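Local coordinates for malonyl CoA-acyl carrier protein transacylase (Bartonella henselae, PDB 3QAT) that probably transfers malonyl groups from malonyl-CoA to acyl carrier protein, supplying malonyl-ACP for bacterial fatty acid biosynthesis, at residues E37-D40 with K46-D49; D57-T62 with Q66-A71; A104-A107 with S112-D115; M74-V79 with F279-G284. All coordinates share one frame; numbering follows the deposited sequence.

Contact 1. Residues E37-D40 with K46-D49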
# COMPACT_ATOMS: atom_id res chain seq x y z
N GLU A 37 -4.70 2.02 20.37
CA GLU A 37 -4.99 3.12 21.28
C GLU A 37 -4.32 4.42 20.85
O GLU A 37 -4.94 5.48 20.90
CB GLU A 37 -4.52 2.75 22.69
CG GLU A 37 -5.37 1.65 23.33
CD GLU A 37 -4.76 1.17 24.62
OE1 GLU A 37 -3.70 1.70 25.00
OE2 GLU A 37 -5.35 0.29 25.27
N GLU A 38 -3.05 4.33 20.42
CA GLU A 38 -2.31 5.52 20.04
C GLU A 38 -2.85 6.10 18.73
O GLU A 38 -2.97 7.32 18.60
CB GLU A 38 -0.80 5.27 19.94
CG GLU A 38 -0.07 6.55 19.56
CD GLU A 38 1.44 6.49 19.69
OE1 GLU A 38 1.99 5.42 20.03
OE2 GLU A 38 2.07 7.53 19.41
N VAL A 39 -3.15 5.22 17.78
CA VAL A 39 -3.76 5.71 16.54
C VAL A 39 -5.09 6.46 16.78
O VAL A 39 -5.30 7.56 16.24
CB VAL A 39 -3.88 4.58 15.50
CG1 VAL A 39 -4.75 5.04 14.32
CG2 VAL A 39 -2.47 4.19 15.04
N ASP A 40 -5.97 5.89 17.62
CA ASP A 40 -7.21 6.59 18.00
C ASP A 40 -6.89 7.96 18.60
O ASP A 40 -7.53 8.97 18.28
CB ASP A 40 -7.98 5.76 19.03
CG ASP A 40 -8.80 4.63 18.41
OD1 ASP A 40 -8.86 4.50 17.16
OD2 ASP A 40 -9.37 3.86 19.21
N LYS A 46 -12.42 7.36 17.74
CA LYS A 46 -12.42 5.91 17.95
C LYS A 46 -12.44 5.17 16.60
O LYS A 46 -13.39 4.44 16.27
CB LYS A 46 -13.61 5.48 18.82
CG LYS A 46 -13.48 5.87 20.29
CD LYS A 46 -12.44 4.97 20.99
CE LYS A 46 -12.43 5.17 22.51
NZ LYS A 46 -11.53 4.16 23.19
N LEU A 47 -11.38 5.35 15.82
CA LEU A 47 -11.24 4.64 14.56
C LEU A 47 -11.28 3.13 14.78
O LEU A 47 -11.85 2.39 13.96
CB LEU A 47 -9.92 5.05 13.88
CG LEU A 47 -9.61 4.30 12.58
CD1 LEU A 47 -10.67 4.54 11.45
CD2 LEU A 47 -8.17 4.63 12.08
N SER A 48 -10.70 2.69 15.90
CA SER A 48 -10.67 1.27 16.20
C SER A 48 -12.07 0.62 16.23
O SER A 48 -12.21 -0.55 15.89
CB SER A 48 -9.93 1.01 17.53
OG SER A 48 -10.62 1.66 18.60
N ASP A 49 -13.11 1.38 16.61
CA ASP A 49 -14.47 0.81 16.59
C ASP A 49 -14.90 0.47 15.15
O ASP A 49 -15.56 -0.54 14.93
CB ASP A 49 -15.47 1.76 17.23
CG ASP A 49 -15.40 1.75 18.76
OD1 ASP A 49 -14.94 0.75 19.36
OD2 ASP A 49 -15.87 2.73 19.36
O HOH W 1 -8.80 3.69 21.91
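Asp40 carries this contact, with its carboxylate set against the first turn of helix 47-53. Each carboxylate oxygen takes one bond from Ser48. The backbone N of Ser48 donates to Asp40 OD1 at 2.9 Å, with an N-H...O angle of 154°. Ser48 OG donates to Asp40 OD2 at 2.6 Å. Both oxygens use their syn lone pairs, so one serine grips the group on the inner side of both oxygens and should hold its rotation. Ser48 OG reaches OD2 because it is folded between its own backbone N and carbonyl carbon (chi1 62°). OD1 is also 3.0 Å from Leu47 N, but the angle is too poor for a hydrogen bond. The start of a helix would probably favour the negative charge here.

Lys46 passes along the outer side. Its CD packs 3.7 Å from Asp40 OD2. Its ammonium stays beyond salt-bridge range, and one water joins the pair: it donates to Asp40 OD2 at 2.8 Å and accepts from Lys46 NZ at 3.1 Å. Leu47 lies on the buried side. Its CB backs onto Asp40 OD1, and its CD2 meets Val39 CG1 at 4.1 Å.

The contact spans the short connection between helices 30-43 and 47-53. Val39 and Leu47 face inward from this pair, onto helices 62-82 and 113-129.

Contact 2. Residues D57-T62 with Q66-A71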
# COMPACT_ATOMS: atom_id res chain seq x y z
N ASP A 57 -18.42 -0.58 4.61
CA ASP A 57 -18.32 0.52 3.65
C ASP A 57 -17.72 1.75 4.32
O ASP A 57 -17.03 2.54 3.65
CB ASP A 57 -19.60 0.80 2.83
CG ASP A 57 -20.85 1.10 3.68
OD1 ASP A 57 -20.79 1.10 4.93
OD2 ASP A 57 -21.92 1.33 3.04
N VAL A 58 -17.92 1.88 5.63
CA VAL A 58 -17.28 2.96 6.41
C VAL A 58 -15.79 2.70 6.59
O VAL A 58 -14.95 3.61 6.38
CB VAL A 58 -17.96 3.19 7.75
CG1 VAL A 58 -17.20 4.23 8.61
CG2 VAL A 58 -19.41 3.61 7.53
N LEU A 59 -15.42 1.47 6.94
CA LEU A 59 -13.99 1.12 7.03
C LEU A 59 -13.27 1.28 5.69
O LEU A 59 -12.09 1.64 5.67
CB LEU A 59 -13.85 -0.34 7.51
CG LEU A 59 -12.43 -0.88 7.65
CD1 LEU A 59 -11.56 -0.03 8.59
CD2 LEU A 59 -12.45 -2.34 8.13
N THR A 60 -13.97 1.03 4.59
CA THR A 60 -13.36 1.06 3.27
C THR A 60 -13.11 2.50 2.79
O THR A 60 -12.20 2.71 1.98
CB THR A 60 -14.23 0.23 2.30
OG1 THR A 60 -14.06 -1.15 2.66
CG2 THR A 60 -13.85 0.40 0.84
N LEU A 61 -13.87 3.48 3.30
CA LEU A 61 -13.58 4.88 2.95
C LEU A 61 -12.08 5.10 3.16
O LEU A 61 -11.52 4.74 4.21
CB LEU A 61 -14.35 5.83 3.85
CG LEU A 61 -15.86 5.82 3.64
CD1 LEU A 61 -16.44 6.72 4.71
CD2 LEU A 61 -16.19 6.32 2.24
N THR A 62 -11.43 5.68 2.15
CA THR A 62 -9.96 5.74 2.19
C THR A 62 -9.41 6.55 3.40
O THR A 62 -8.35 6.18 3.94
CB THR A 62 -9.40 6.19 0.83
OG1 THR A 62 -7.98 5.91 0.77
CG2 THR A 62 -9.71 7.66 0.60
N GLN A 66 -6.82 3.89 5.24
CA GLN A 66 -5.36 4.14 5.22
C GLN A 66 -4.75 4.10 6.65
O GLN A 66 -3.86 3.29 6.88
CB GLN A 66 -5.01 5.44 4.49
CG GLN A 66 -5.40 5.40 3.01
CD GLN A 66 -4.74 6.52 2.21
OE1 GLN A 66 -3.57 6.86 2.44
NE2 GLN A 66 -5.48 7.08 1.23
N PRO A 67 -5.24 4.93 7.60
CA PRO A 67 -4.64 4.79 8.93
C PRO A 67 -4.97 3.43 9.56
O PRO A 67 -4.13 2.89 10.31
CB PRO A 67 -5.25 5.96 9.75
CG PRO A 67 -6.54 6.34 8.98
CD PRO A 67 -6.17 6.09 7.52
N ALA A 68 -6.14 2.86 9.24
CA ALA A 68 -6.49 1.53 9.84
C ALA A 68 -5.56 0.40 9.41
O ALA A 68 -5.12 -0.39 10.24
CB ALA A 68 -7.93 1.14 9.50
N LEU A 69 -5.26 0.33 8.11
CA LEU A 69 -4.37 -0.73 7.62
C LEU A 69 -2.97 -0.55 8.20
O LEU A 69 -2.30 -1.55 8.54
CB LEU A 69 -4.33 -0.75 6.08
CG LEU A 69 -5.53 -1.53 5.49
CD1 LEU A 69 -5.70 -1.21 4.00
CD2 LEU A 69 -5.33 -3.04 5.69
N MET A 70 -2.51 0.71 8.30
CA MET A 70 -1.20 0.96 8.89
C MET A 70 -1.19 0.48 10.35
O MET A 70 -0.23 -0.15 10.78
CB MET A 70 -0.84 2.45 8.78
CG MET A 70 0.53 2.85 9.39
SD MET A 70 0.41 3.14 11.19
CE MET A 70 -0.71 4.54 11.26
N ALA A 71 -2.28 0.75 11.08
CA ALA A 71 -2.34 0.34 12.51
C ALA A 71 -2.19 -1.18 12.63
O ALA A 71 -1.46 -1.66 13.48
CB ALA A 71 -3.66 0.77 13.14
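Thr62 and Gln66 lie one turn apart at the start of helix 62-82, side by side and pointing the same way. Two bonds join them. Gln66 N donates to Thr62 O at 3.0 Å, the ordinary helical bond. Gln66 NE2 donates to Thr62 OG1 at 2.8 Å. That second bond is nearly straight, at 169°, and OG1 sits in the amide plane of Gln66. Thr62 OG1 stands opposite its own backbone N (chi1 -165°), which turns it to the glutamine. The CG of Gln66 also rests 3.2 Å from Thr62 O. Nearby, Leu59 CD1 packs on Ala68 CB at 3.9 Å, joining the short helix 56-60 to the second turn of helix 62-82.

Leu61 is the N-cap residue of helix 62-82. The helix is kinked near its start, where Pro67 has no N-H to give to the turn before. The fold is that of the acyl transferase domain, and the side chain of Gln66 lies near, without touching, a GxSxG sequence around Ser98, consistent with the nucleophile elbow of this family.

A second shell fixes both polar groups. Gln66 OE1 is hydrogen-bonded to Arg123 NH1, so the amide is held at both its oxygen and its nitrogen. Thr62 OG1 is also hydrogen-bonded to Gln14 OE1. Ile50 of helix 47-53 touches Leu59, and Ile51 touches Ala68.

Contact 3. Residues A104-A107 with S112-D115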
# COMPACT_ATOMS: atom_id res chain seq x y z
N ALA A 104 5.57 1.01 6.05
CA ALA A 104 6.97 0.56 5.90
C ALA A 104 7.93 1.57 6.55
O ALA A 104 8.85 1.20 7.29
CB ALA A 104 7.27 0.39 4.44
N LEU A 105 7.70 2.85 6.28
CA LEU A 105 8.55 3.90 6.85
C LEU A 105 8.39 4.00 8.36
O LEU A 105 9.36 4.23 9.06
CB LEU A 105 8.32 5.24 6.14
CG LEU A 105 8.83 5.31 4.69
CD1 LEU A 105 8.30 6.54 3.96
CD2 LEU A 105 10.39 5.30 4.65
N CYS A 106 7.17 3.81 8.89
CA CYS A 106 7.01 3.80 10.32
C CYS A 106 7.76 2.60 10.94
O CYS A 106 8.43 2.72 11.98
CB CYS A 106 5.49 3.78 10.66
SG CYS A 106 5.16 3.91 12.45
N ALA A 107 7.66 1.44 10.29
CA ALA A 107 8.33 0.24 10.80
C ALA A 107 9.84 0.42 10.78
O ALA A 107 10.55 -0.13 11.63
CB ALA A 107 7.94 -0.97 9.97
N SER A 112 7.17 8.74 13.44
CA SER A 112 6.53 8.19 14.64
C SER A 112 5.18 7.59 14.27
O SER A 112 4.59 7.94 13.24
CB SER A 112 6.31 9.25 15.72
OG SER A 112 5.30 10.21 15.35
N LEU A 113 4.67 6.75 15.15
CA LEU A 113 3.33 6.19 14.94
C LEU A 113 2.23 7.26 14.90
O LEU A 113 1.35 7.24 14.03
CB LEU A 113 3.02 5.14 16.01
CG LEU A 113 1.61 4.50 15.89
CD1 LEU A 113 1.41 3.71 14.58
CD2 LEU A 113 1.39 3.57 17.06
N THR A 114 2.29 8.22 15.82
CA THR A 114 1.30 9.28 15.82
C THR A 114 1.34 10.10 14.51
O THR A 114 0.30 10.41 13.91
CB THR A 114 1.48 10.17 17.09
OG1 THR A 114 0.79 9.54 18.19
CG2 THR A 114 0.90 11.59 16.88
N ASP A 115 2.55 10.43 14.04
CA ASP A 115 2.68 11.18 12.80
C ASP A 115 2.23 10.38 11.59
O ASP A 115 1.62 10.93 10.69
CB ASP A 115 4.11 11.72 12.62
CG ASP A 115 4.42 12.85 13.59
OD1 ASP A 115 3.48 13.44 14.21
OD2 ASP A 115 5.62 13.19 13.72
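Cys106 SG lies over one face of the peptide group that joins Ser112 to Leu113. It is 4.1 Å from Ser112 C and 3.9 Å from Leu113 N. The sulfur is shifted toward the Leu113 end of the plane, and its closest atom across the contact is Leu113 CA at 3.8 Å. This peptide is the flat group of the contact, and Cys106 meets its face. The Leu113 side chain adds a looser touch, with CD1 4.3 Å from the sulfur. Cys106 reaches across because SG extends opposite its own backbone N (chi1 -175°).

Ser112 turns its side chain away from Cys106. It is the N-cap of helix 113-129, and its OG accepts from Asp115 N at 3.1 Å. One side of the Ser112 backbone thus packs on sulfur while its hydroxyl serves the helix start. The contact joins the end of helix 100-107 to the start of helix 113-129 across a short connection. Met74 of helix 62-82 also covers the Cys106 side chain.

No hydrogen bond crosses between the two segments. The cysteine acts here as a small apolar group, and the pair is held by van der Waals packing.

Contact 4. Residues M74-V79 with F279-G284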
# COMPACT_ATOMS: atom_id res chain seq x y z
N MET A 74 1.44 -2.06 11.96
CA MET A 74 2.33 -1.64 13.08
C MET A 74 2.07 -2.44 14.35
O MET A 74 3.00 -2.69 15.12
CB MET A 74 2.21 -0.13 13.33
CG MET A 74 2.97 0.69 12.28
SD MET A 74 4.73 0.24 12.09
CE MET A 74 5.34 0.44 13.77
N ALA A 75 0.83 -2.89 14.58
CA ALA A 75 0.57 -3.80 15.71
C ALA A 75 1.40 -5.09 15.54
O ALA A 75 2.05 -5.55 16.48
CB ALA A 75 -0.92 -4.14 15.81
N VAL A 76 1.38 -5.66 14.34
CA VAL A 76 2.22 -6.84 14.07
C VAL A 76 3.71 -6.54 14.31
O VAL A 76 4.40 -7.33 14.99
CB VAL A 76 1.99 -7.38 12.65
CG1 VAL A 76 3.03 -8.50 12.33
CG2 VAL A 76 0.58 -7.91 12.52
N ILE A 77 4.20 -5.41 13.79
CA ILE A 77 5.62 -5.04 13.98
C ILE A 77 5.95 -4.96 15.48
O ILE A 77 7.00 -5.48 15.93
CB ILE A 77 6.00 -3.72 13.26
CG1 ILE A 77 5.93 -3.87 11.72
CG2 ILE A 77 7.41 -3.20 13.72
CD1 ILE A 77 7.01 -4.83 11.09
N ARG A 78 5.09 -4.28 16.24
CA ARG A 78 5.41 -4.08 17.66
C ARG A 78 5.41 -5.38 18.43
O ARG A 78 6.26 -5.57 19.32
CB ARG A 78 4.47 -3.08 18.31
CG ARG A 78 4.62 -1.71 17.74
CD ARG A 78 5.74 -0.97 18.43
NE ARG A 78 5.80 0.41 17.94
CZ ARG A 78 5.07 1.42 18.43
NH1 ARG A 78 4.18 1.23 19.39
NH2 ARG A 78 5.23 2.62 17.93
N VAL A 79 4.46 -6.27 18.12
CA VAL A 79 4.48 -7.61 18.73
C VAL A 79 5.78 -8.37 18.38
O VAL A 79 6.44 -8.92 19.27
CB VAL A 79 3.22 -8.45 18.36
CG1 VAL A 79 3.35 -9.91 18.86
CG2 VAL A 79 1.97 -7.82 18.92
N PHE A 279 7.83 -11.27 3.37
CA PHE A 279 6.80 -11.31 4.40
C PHE A 279 5.79 -10.19 4.10
O PHE A 279 6.20 -9.11 3.71
CB PHE A 279 7.41 -11.07 5.78
CG PHE A 279 8.28 -12.18 6.27
CD1 PHE A 279 7.72 -13.32 6.83
CD2 PHE A 279 9.66 -12.08 6.15
CE1 PHE A 279 8.55 -14.35 7.32
CE2 PHE A 279 10.48 -13.09 6.61
CZ PHE A 279 9.92 -14.22 7.21
N GLU A 280 4.51 -10.52 4.24
CA GLU A 280 3.41 -9.54 4.17
C GLU A 280 2.95 -9.25 5.61
O GLU A 280 2.39 -10.13 6.29
CB GLU A 280 2.26 -10.11 3.33
CG GLU A 280 1.06 -9.16 3.25
CD GLU A 280 0.02 -9.57 2.20
OE1 GLU A 280 0.01 -10.77 1.78
OE2 GLU A 280 -0.75 -8.65 1.76
N ILE A 281 3.18 -8.02 6.05
CA ILE A 281 2.99 -7.66 7.45
C ILE A 281 1.66 -6.96 7.62
O ILE A 281 1.47 -5.86 7.10
CB ILE A 281 4.12 -6.69 7.91
CG1 ILE A 281 5.52 -7.27 7.68
CG2 ILE A 281 3.92 -6.32 9.40
CD1 ILE A 281 5.78 -8.61 8.42
N GLY A 282 0.72 -7.56 8.35
CA GLY A 282 -0.57 -6.92 8.63
C GLY A 282 -1.78 -7.70 8.16
O GLY A 282 -1.85 -8.91 8.31
N SER A 283 -2.77 -7.00 7.60
CA SER A 283 -4.07 -7.60 7.25
C SER A 283 -4.07 -8.25 5.86
O SER A 283 -3.68 -7.62 4.89
CB SER A 283 -5.15 -6.50 7.26
OG SER A 283 -6.44 -7.09 7.02
N GLY A 284 -4.53 -9.50 5.79
CA GLY A 284 -4.83 -10.14 4.50
C GLY A 284 -3.67 -10.85 3.80
O GLY A 284 -2.54 -10.92 4.32
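Within segments 74-79 and 279-284 the backbones are nearest at Val76 and Gly282, just past the strand, with CA atoms 6.1 Å apart, and no hydrogen bond crosses between the two segments. The side chains do the work. Ile281 CG2 is the shared point. It meets Val76 CG1 at 3.8 Å and Ile77 CD1 at 3.8 Å, so one methyl fits against two adjacent residues of the helix. Ile281 CG2 lies opposite its own backbone N, and this carries it to the helix. Ile77 crosses Ile281 at about a right angle. Its CG1 is bent back beside its backbone N (chi1 -66°), and CD1 turns in to the strand residue.

The other branch of Val76 covers the backbone where the strand ends. Val76 CG2 is 4.2 Å from Gly282 CA. Gly282 has a positive phi of 122°, a backbone shape that glycine takes easily. The glycine thus lets the chain turn out of the strand close against the helix.

The packing is wholly apolar, but Ser73 of the same helix bonds through OG to Ile281 O. Strand 275-281 is an inner strand of the parallel sheet, between strands 6-11 and 299-303. Helix 62-82 lies against this sheet, and Val303 of strand 299-303 touches both Val76 and Ile281.

Overall arrangement
Helix 62-82 links the set. It supplies segments to contacts 2 and 4, and its residues also pack on contacts 1 and 3. All four contacts are mainly buried, with exposed members in contact 1 (Lys46) and contact 3 (Ser112). The centre of contact 1 is about 20 Å from the centre of the chain, the farthest of the four, and its chemistry is mainly polar. Contact 2 mixes amide bonding with apolar packing. Contacts 3 and 4 depend on packing alone between their segments, and contact 4 is the one with a segment on a strand of the parallel sheet. Leu113 meets Val39 and Met70. Met74 meets Cys106.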